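Local coordinates for protein Rio2 kinase (Chaetomium thermophilum, PDB 4GYI) that binds ADP and magnesium as an atypical RIO-family kinase of pre-40S ribosome maturation and probably phosphorylates serine and threonine residues, at residues L4-W17 with G80-A92. Numbering follows the deposited sequence.
Sequences LDTRAMRHLTAEDW and GGLDYLALHTHAA
W17 of helix 14-26 stacks on H88 of helix 79-92, joining the first helix of the winged-helix (HTH-type) domain of Rio2 to its last. The H88 imidazole lies face to face on the five-membered ring of W17, centroids 3.8 Å apart and planes at 15°, while H88 CB sits over the six-membered ring in a CH-pi contact. L12 CD1, from the same segment as W17, rests near the rim of the opposite indole face. Replacing W17 by an alanine is likely to leave the H88 imidazole without its stacking partner and to open a gap beside Y84 and L12. The Y84 ring carries M9 SD over one face, a Met-aromatic contact 4.3 Å from the centroid, and meets L12 CD1 at its edge. The M9 chain, extended at chi1 (-172°) and bent at chi2, brings CE to 3.6 Å from L87 CB. Farther out, T13, the N-cap, and D16 form a capping box, T13 N giving a straight bond to D16 OD2 and D16 N a weak one to T13 OG1. L4 CD1 packs on D83, whose OD1 accepts from H186 NE2 and OD2 forms a salt bridge with R128, tying this end to the kinase domain. Y84 OH donates to D5 O at 2.8 Å, tilted 19° from the carbonyl plane.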
ATOM      1  N   LEU A   4      11.993   6.335   8.328  1.00100.32           N
ATOM      2  CA  LEU A   4      13.002   5.852   7.382  1.00 92.75           C
ATOM      3  C   LEU A   4      13.969   6.956   6.938  1.00 89.82           C
ATOM      4  O   LEU A   4      13.559   7.961   6.348  1.00 92.79           O
ATOM      5  CB  LEU A   4      12.334   5.208   6.159  1.00 77.69           C
ATOM      6  CG  LEU A   4      13.221   4.861   4.956  1.00 74.06           C
ATOM      7  CD1 LEU A   4      14.143   3.640   5.211  1.00 43.99           C
ATOM      8  CD2 LEU A   4      12.349   4.654   3.719  1.00 65.10           C
ATOM      9  N   ASP A   5      15.253   6.768   7.223  1.00 77.39           N
ATOM     10  CA  ASP A   5      16.260   7.717   6.758  1.00 77.91           C
ATOM     11  C   ASP A   5      17.031   7.166   5.565  1.00 62.64           C
ATOM     12  O   ASP A   5      17.515   6.033   5.586  1.00 62.58           O
ATOM     13  CB  ASP A   5      17.212   8.131   7.887  1.00 99.99           C
ATOM     14  CG  ASP A   5      17.829   6.946   8.599  1.00117.00           C
ATOM     15  OD1 ASP A   5      17.149   6.359   9.470  1.00119.45           O
ATOM     16  OD2 ASP A   5      18.997   6.608   8.297  1.00126.21           O
ATOM     17  N   THR A   6      17.130   7.971   4.518  1.00 67.29           N
ATOM     18  CA  THR A   6      17.817   7.554   3.306  1.00 70.38           C
ATOM     19  C   THR A   6      19.190   8.200   3.198  1.00 66.80           C
ATOM     20  O   THR A   6      19.736   8.313   2.102  1.00 73.81           O
ATOM     21  CB  THR A   6      17.020   7.952   2.062  1.00 76.15           C
ATOM     22  OG1 THR A   6      16.976   9.383   1.973  1.00 79.16           O
ATOM     23  CG2 THR A   6      15.605   7.391   2.132  1.00 74.78           C
ATOM     24  N   ARG A   7      19.738   8.635   4.330  1.00 67.51           N
ATOM     25  CA  ARG A   7      21.070   9.249   4.345  1.00 80.07           C
ATOM     26  C   ARG A   7      22.155   8.294   3.830  1.00 72.02           C
ATOM     27  O   ARG A   7      22.974   8.664   2.991  1.00 69.33           O
ATOM     28  CB  ARG A   7      21.440   9.728   5.757  1.00 89.10           C
ATOM     29  CG  ARG A   7      20.567  10.839   6.333  1.00 98.79           C
ATOM     30  CD  ARG A   7      21.102  11.292   7.695  1.00106.42           C
ATOM     31  NE  ARG A   7      20.278  12.325   8.320  1.00111.30           N
ATOM     32  CZ  ARG A   7      20.599  12.958   9.448  1.00117.36           C
ATOM     33  NH1 ARG A   7      21.731  12.665  10.076  1.00120.83           N
ATOM     34  NH2 ARG A   7      19.792  13.885   9.949  1.00116.65           N
ATOM     35  N   ALA A   8      22.150   7.062   4.336  1.00 63.83           N
ATOM     36  CA  ALA A   8      23.199   6.094   4.028  1.00 60.80           C
ATOM     37  C   ALA A   8      23.157   5.635   2.580  1.00 60.94           C
ATOM     38  O   ALA A   8      24.166   5.205   2.027  1.00 61.53           O
ATOM     39  CB  ALA A   8      23.098   4.900   4.953  1.00 59.90           C
ATOM     40  N   MET A   9      21.977   5.736   1.984  1.00 60.02           N
ATOM     41  CA  MET A   9      21.716   5.284   0.622  1.00 65.51           C
ATOM     42  C   MET A   9      22.830   5.588  -0.381  1.00 71.53           C
ATOM     43  O   MET A   9      23.098   4.785  -1.280  1.00 69.05           O
ATOM     44  CB  MET A   9      20.421   5.915   0.131  1.00 75.48           C
ATOM     45  CG  MET A   9      19.949   5.376  -1.175  1.00 73.60           C
ATOM     46  SD  MET A   9      18.471   4.411  -0.904  1.00 70.26           S
ATOM     47  CE  MET A   9      18.332   3.639  -2.515  1.00 68.86           C
ATOM     48  N   ARG A  10      23.478   6.737  -0.224  1.00 69.06           N
ATOM     49  CA  ARG A  10      24.557   7.122  -1.136  1.00 75.95           C
ATOM     50  C   ARG A  10      25.955   6.687  -0.700  1.00 71.56           C
ATOM     51  O   ARG A  10      26.861   6.589  -1.527  1.00 77.97           O
ATOM     52  CB  ARG A  10      24.522   8.622  -1.422  1.00 89.86           C
ATOM     53  CG  ARG A  10      23.542   8.977  -2.510  1.00 95.70           C
ATOM     54  CD  ARG A  10      22.468   9.895  -1.996  1.00106.03           C
ATOM     55  NE  ARG A  10      22.814  11.298  -2.198  1.00112.90           N
ATOM     56  CZ  ARG A  10      23.222  12.116  -1.235  1.00113.79           C
ATOM     57  NH1 ARG A  10      23.335  11.681   0.013  1.00108.72           N
ATOM     58  NH2 ARG A  10      23.508  13.376  -1.521  1.00120.94           N
ATOM     59  N   HIS A  11      26.131   6.427   0.590  1.00 71.11           N
ATOM     60  CA  HIS A  11      27.375   5.840   1.079  1.00 75.15           C
ATOM     61  C   HIS A  11      27.590   4.432   0.510  1.00 69.13           C
ATOM     62  O   HIS A  11      28.724   3.954   0.432  1.00 68.18           O
ATOM     63  CB  HIS A  11      27.383   5.777   2.613  1.00 85.61           C
ATOM     64  CG  HIS A  11      27.600   7.101   3.279  1.00 98.73           C
ATOM     65  ND1 HIS A  11      27.190   7.361   4.570  1.00104.52           N
ATOM     66  CD2 HIS A  11      28.189   8.239   2.837  1.00105.16           C
ATOM     67  CE1 HIS A  11      27.511   8.601   4.892  1.00107.30           C
ATOM     68  NE2 HIS A  11      28.121   9.155   3.859  1.00106.75           N
ATOM     69  N   LEU A  12      26.506   3.768   0.110  1.00 59.67           N
ATOM     70  CA  LEU A  12      26.587   2.363  -0.291  1.00 49.90           C
ATOM     71  C   LEU A  12      27.231   2.162  -1.659  1.00 50.88           C
ATOM     72  O   LEU A  12      26.860   2.820  -2.633  1.00 47.29           O
ATOM     73  CB  LEU A  12      25.207   1.705  -0.248  1.00 45.57           C
ATOM     74  CG  LEU A  12      24.577   1.680   1.150  1.00 56.02           C
ATOM     75  CD1 LEU A  12      23.170   1.130   1.110  1.00 58.99           C
ATOM     76  CD2 LEU A  12      25.426   0.845   2.082  1.00 63.82           C
ATOM     77  N   THR A  13      28.197   1.244  -1.714  1.00 51.87           N
ATOM     78  CA  THR A  13      28.912   0.918  -2.949  1.00 59.80           C
ATOM     79  C   THR A  13      28.176  -0.135  -3.758  1.00 57.42           C
ATOM     80  O   THR A  13      27.146  -0.659  -3.329  1.00 54.35           O
ATOM     81  CB  THR A  13      30.316   0.359  -2.672  1.00 60.77           C
ATOM     82  OG1 THR A  13      30.199  -0.885  -1.978  1.00 58.06           O
ATOM     83  CG2 THR A  13      31.135   1.332  -1.835  1.00 63.21           C
ATOM     84  N   ALA A  14      28.721  -0.453  -4.926  1.00 55.85           N
ATOM     85  CA  ALA A  14      28.090  -1.411  -5.829  1.00 57.79           C
ATOM     86  C   ALA A  14      27.974  -2.796  -5.196  1.00 55.01           C
ATOM     87  O   ALA A  14      26.912  -3.431  -5.262  1.00 50.92           O
ATOM     88  CB  ALA A  14      28.845  -1.480  -7.149  1.00 63.33           C
ATOM     89  N   GLU A  15      29.049  -3.261  -4.566  1.00 53.85           N
ATOM     90  CA  GLU A  15      28.949  -4.529  -3.847  1.00 62.85           C
ATOM     91  C   GLU A  15      28.380  -4.409  -2.422  1.00 53.85           C
ATOM     92  O   GLU A  15      28.238  -5.408  -1.728  1.00 49.62           O
ATOM     93  CB  GLU A  15      30.251  -5.342  -3.892  1.00 71.24           C
ATOM     94  CG  GLU A  15      30.217  -6.462  -4.952  1.00 82.70           C
ATOM     95  CD  GLU A  15      30.702  -7.817  -4.430  1.00 90.36           C
ATOM     96  OE1 GLU A  15      30.600  -8.819  -5.177  1.00 93.08           O
ATOM     97  OE2 GLU A  15      31.183  -7.886  -3.277  1.00 88.25           O
ATOM     98  N   ASP A  16      28.040  -3.205  -1.980  1.00 45.27           N
ATOM     99  CA  ASP A  16      27.219  -3.116  -0.774  1.00 46.10           C
ATOM    100  C   ASP A  16      25.808  -3.519  -1.156  1.00 49.86           C
ATOM    101  O   ASP A  16      25.130  -4.257  -0.431  1.00 43.66           O
ATOM    102  CB  ASP A  16      27.227  -1.720  -0.172  1.00 53.46           C
ATOM    103  CG  ASP A  16      28.513  -1.413   0.552  1.00 56.98           C
ATOM    104  OD1 ASP A  16      29.223  -2.370   0.917  1.00 57.94           O
ATOM    105  OD2 ASP A  16      28.814  -0.218   0.753  1.00 59.85           O
ATOM    106  N   TRP A  17      25.379  -3.041  -2.317  1.00 36.85           N
ATOM    107  CA  TRP A  17      24.088  -3.425  -2.872  1.00 42.55           C
ATOM    108  C   TRP A  17      23.996  -4.919  -3.191  1.00 39.88           C
ATOM    109  O   TRP A  17      22.993  -5.567  -2.895  1.00 42.29           O
ATOM    110  CB  TRP A  17      23.767  -2.569  -4.092  1.00 40.57           C
ATOM    111  CG  TRP A  17      23.438  -1.161  -3.702  1.00 42.39           C
ATOM    112  CD1 TRP A  17      24.206  -0.054  -3.889  1.00 48.94           C
ATOM    113  CD2 TRP A  17      22.273  -0.729  -2.990  1.00 37.14           C
ATOM    114  NE1 TRP A  17      23.575   1.052  -3.369  1.00 48.84           N
ATOM    115  CE2 TRP A  17      22.383   0.663  -2.816  1.00 44.23           C
ATOM    116  CE3 TRP A  17      21.133  -1.385  -2.503  1.00 34.16           C
ATOM    117  CZ2 TRP A  17      21.395   1.415  -2.173  1.00 42.61           C
ATOM    118  CZ3 TRP A  17      20.152  -0.638  -1.867  1.00 42.86           C
ATOM    119  CH2 TRP A  17      20.289   0.745  -1.709  1.00 43.79           C
ATOM    120  N   GLY A  80      14.546  -1.787   7.288  1.00 32.14           N
ATOM    121  CA  GLY A  80      15.267  -0.715   6.621  1.00 32.27           C
ATOM    122  C   GLY A  80      15.958  -1.244   5.379  1.00 35.64           C
ATOM    123  O   GLY A  80      15.957  -0.598   4.329  1.00 38.55           O
ATOM    124  N   GLY A  81      16.539  -2.436   5.495  1.00 40.23           N
ATOM    125  CA  GLY A  81      17.203  -3.075   4.366  1.00 30.75           C
ATOM    126  C   GLY A  81      16.294  -3.290   3.165  1.00 31.75           C
ATOM    127  O   GLY A  81      16.679  -2.998   2.025  1.00 34.33           O
ATOM    128  N   LEU A  82      15.079  -3.778   3.426  1.00 28.96           N
ATOM    129  CA  LEU A  82      14.072  -3.993   2.380  1.00 29.40           C
ATOM    130  C   LEU A  82      13.646  -2.673   1.721  1.00 22.93           C
ATOM    131  O   LEU A  82      13.567  -2.580   0.493  1.00 31.29           O
ATOM    132  CB  LEU A  82      12.847  -4.733   2.970  1.00 25.15           C
ATOM    133  CG  LEU A  82      11.840  -5.320   1.966  1.00 36.07           C
ATOM    134  CD1 LEU A  82      12.481  -6.470   1.167  1.00 23.26           C
ATOM    135  CD2 LEU A  82      10.544  -5.777   2.640  1.00 30.20           C
ATOM    136  N   ASP A  83      13.351  -1.665   2.552  1.00 24.04           N
ATOM    137  CA  ASP A  83      13.092  -0.286   2.089  1.00 23.35           C
ATOM    138  C   ASP A  83      14.169   0.139   1.082  1.00 32.10           C
ATOM    139  O   ASP A  83      13.869   0.529  -0.052  1.00 30.09           O
ATOM    140  CB  ASP A  83      13.125   0.706   3.274  1.00 23.81           C
ATOM    141  CG  ASP A  83      11.984   0.500   4.280  1.00 39.85           C
ATOM    142  OD1 ASP A  83      11.051  -0.290   4.004  1.00 34.35           O
ATOM    143  OD2 ASP A  83      12.015   1.159   5.352  1.00 39.50           O
ATOM    144  N   TYR A  84      15.432   0.036   1.506  1.00 33.59           N
ATOM    145  CA  TYR A  84      16.560   0.441   0.660  1.00 36.71           C
ATOM    146  C   TYR A  84      16.570  -0.330  -0.656  1.00 38.63           C
ATOM    147  O   TYR A  84      16.730   0.259  -1.720  1.00 30.61           O
ATOM    148  CB  TYR A  84      17.896   0.244   1.381  1.00 31.58           C
ATOM    149  CG  TYR A  84      18.363   1.437   2.187  1.00 40.44           C
ATOM    150  CD1 TYR A  84      19.679   1.888   2.099  1.00 45.34           C
ATOM    151  CD2 TYR A  84      17.499   2.105   3.042  1.00 45.14           C
ATOM    152  CE1 TYR A  84      20.119   2.967   2.850  1.00 45.52           C
ATOM    153  CE2 TYR A  84      17.928   3.190   3.789  1.00 37.79           C
ATOM    154  CZ  TYR A  84      19.237   3.613   3.691  1.00 50.10           C
ATOM    155  OH  TYR A  84      19.655   4.688   4.438  1.00 49.52           O
ATOM    156  N   LEU A  85      16.380  -1.646  -0.574  1.00 38.88           N
ATOM    157  CA  LEU A  85      16.328  -2.474  -1.774  1.00 42.82           C
ATOM    158  C   LEU A  85      15.206  -2.038  -2.706  1.00 39.98           C
ATOM    159  O   LEU A  85      15.400  -1.977  -3.912  1.00 35.20           O
ATOM    160  CB  LEU A  85      16.164  -3.950  -1.414  1.00 36.75           C
ATOM    161  CG  LEU A  85      17.429  -4.615  -0.888  1.00 39.08           C
ATOM    162  CD1 LEU A  85      17.111  -5.978  -0.309  1.00 28.72           C
ATOM    163  CD2 LEU A  85      18.474  -4.724  -2.002  1.00 41.74           C
ATOM    164  N   ALA A  86      14.037  -1.736  -2.143  1.00 34.74           N
ATOM    165  CA  ALA A  86      12.927  -1.236  -2.951  1.00 30.20           C
ATOM    166  C   ALA A  86      13.287   0.071  -3.646  1.00 25.35           C
ATOM    167  O   ALA A  86      13.034   0.232  -4.824  1.00 31.96           O
ATOM    168  CB  ALA A  86      11.672  -1.044  -2.092  1.00 27.64           C
ATOM    169  N   LEU A  87      13.854   1.013  -2.899  1.00 28.60           N
ATOM    170  CA  LEU A  87      14.234   2.308  -3.462  1.00 35.44           C
ATOM    171  C   LEU A  87      15.258   2.162  -4.581  1.00 41.38           C
ATOM    172  O   LEU A  87      15.178   2.836  -5.604  1.00 44.11           O
ATOM    173  CB  LEU A  87      14.800   3.231  -2.385  1.00 36.54           C
ATOM    174  CG  LEU A  87      13.799   4.039  -1.565  1.00 54.91           C
ATOM    175  CD1 LEU A  87      14.507   4.735  -0.415  1.00 52.32           C
ATOM    176  CD2 LEU A  87      13.094   5.050  -2.460  1.00 59.89           C
ATOM    177  N   HIS A  88      16.223   1.277  -4.367  1.00 44.73           N
ATOM    178  CA  HIS A  88      17.272   1.012  -5.340  1.00 44.69           C
ATOM    179  C   HIS A  88      16.671   0.532  -6.661  1.00 46.00           C
ATOM    180  O   HIS A  88      17.063   0.969  -7.750  1.00 45.71           O
ATOM    181  CB  HIS A  88      18.216  -0.046  -4.778  1.00 50.63           C
ATOM    182  CG  HIS A  88      19.518  -0.131  -5.502  1.00 51.99           C
ATOM    183  ND1 HIS A  88      20.447   0.888  -5.481  1.00 57.62           N
ATOM    184  CD2 HIS A  88      20.043  -1.107  -6.277  1.00 43.07           C
ATOM    185  CE1 HIS A  88      21.492   0.540  -6.208  1.00 57.28           C
ATOM    186  NE2 HIS A  88      21.273  -0.666  -6.700  1.00 59.26           N
ATOM    187  N   THR A  89      15.700  -0.363  -6.552  1.00 41.26           N
ATOM    188  CA  THR A  89      15.008  -0.874  -7.719  1.00 37.72           C
ATOM    189  C   THR A  89      14.253   0.252  -8.424  1.00 45.28           C
ATOM    190  O   THR A  89      14.311   0.365  -9.650  1.00 44.02           O
ATOM    191  CB  THR A  89      14.057  -2.019  -7.331  1.00 35.33           C
ATOM    192  OG1 THR A  89      14.831  -3.114  -6.842  1.00 34.99           O
ATOM    193  CG2 THR A  89      13.227  -2.491  -8.517  1.00 30.01           C
ATOM    194  N   HIS A  90      13.562   1.095  -7.660  1.00 34.46           N
ATOM    195  CA  HIS A  90      12.858   2.226  -8.269  1.00 36.71           C
ATOM    196  C   HIS A  90      13.840   3.208  -8.928  1.00 39.76           C
ATOM    197  O   HIS A  90      13.551   3.764  -9.981  1.00 35.25           O
ATOM    198  CB  HIS A  90      12.007   2.977  -7.246  1.00 29.58           C
ATOM    199  CG  HIS A  90      10.843   2.197  -6.726  1.00 35.71           C
ATOM    200  ND1 HIS A  90       9.910   1.611  -7.554  1.00 39.08           N
ATOM    201  CD2 HIS A  90      10.446   1.929  -5.458  1.00 29.82           C
ATOM    202  CE1 HIS A  90       8.995   1.003  -6.818  1.00 40.22           C
ATOM    203  NE2 HIS A  90       9.297   1.179  -5.543  1.00 34.28           N
ATOM    204  N   ALA A  91      14.988   3.426  -8.292  1.00 31.41           N
ATOM    205  CA  ALA A  91      16.018   4.290  -8.850  1.00 41.75           C
ATOM    206  C   ALA A  91      16.556   3.711 -10.147  1.00 48.68           C
ATOM    207  O   ALA A  91      16.688   4.427 -11.149  1.00 46.75           O
ATOM    208  CB  ALA A  91      17.155   4.467  -7.857  1.00 40.15           C
ATOM    209  N   ALA A  92      16.874   2.412 -10.119  1.00 45.40           N
ATOM    210  CA  ALA A  92      17.552   1.759 -11.241  1.00 42.74           C
ATOM    211  C   ALA A  92      16.660   1.710 -12.467  1.00 50.50           C
ATOM    212  O   ALA A  92      17.141   1.833 -13.593  1.00 52.79           O
ATOM    213  CB  ALA A  92      17.997   0.364 -10.858  1.00 42.60           C
TER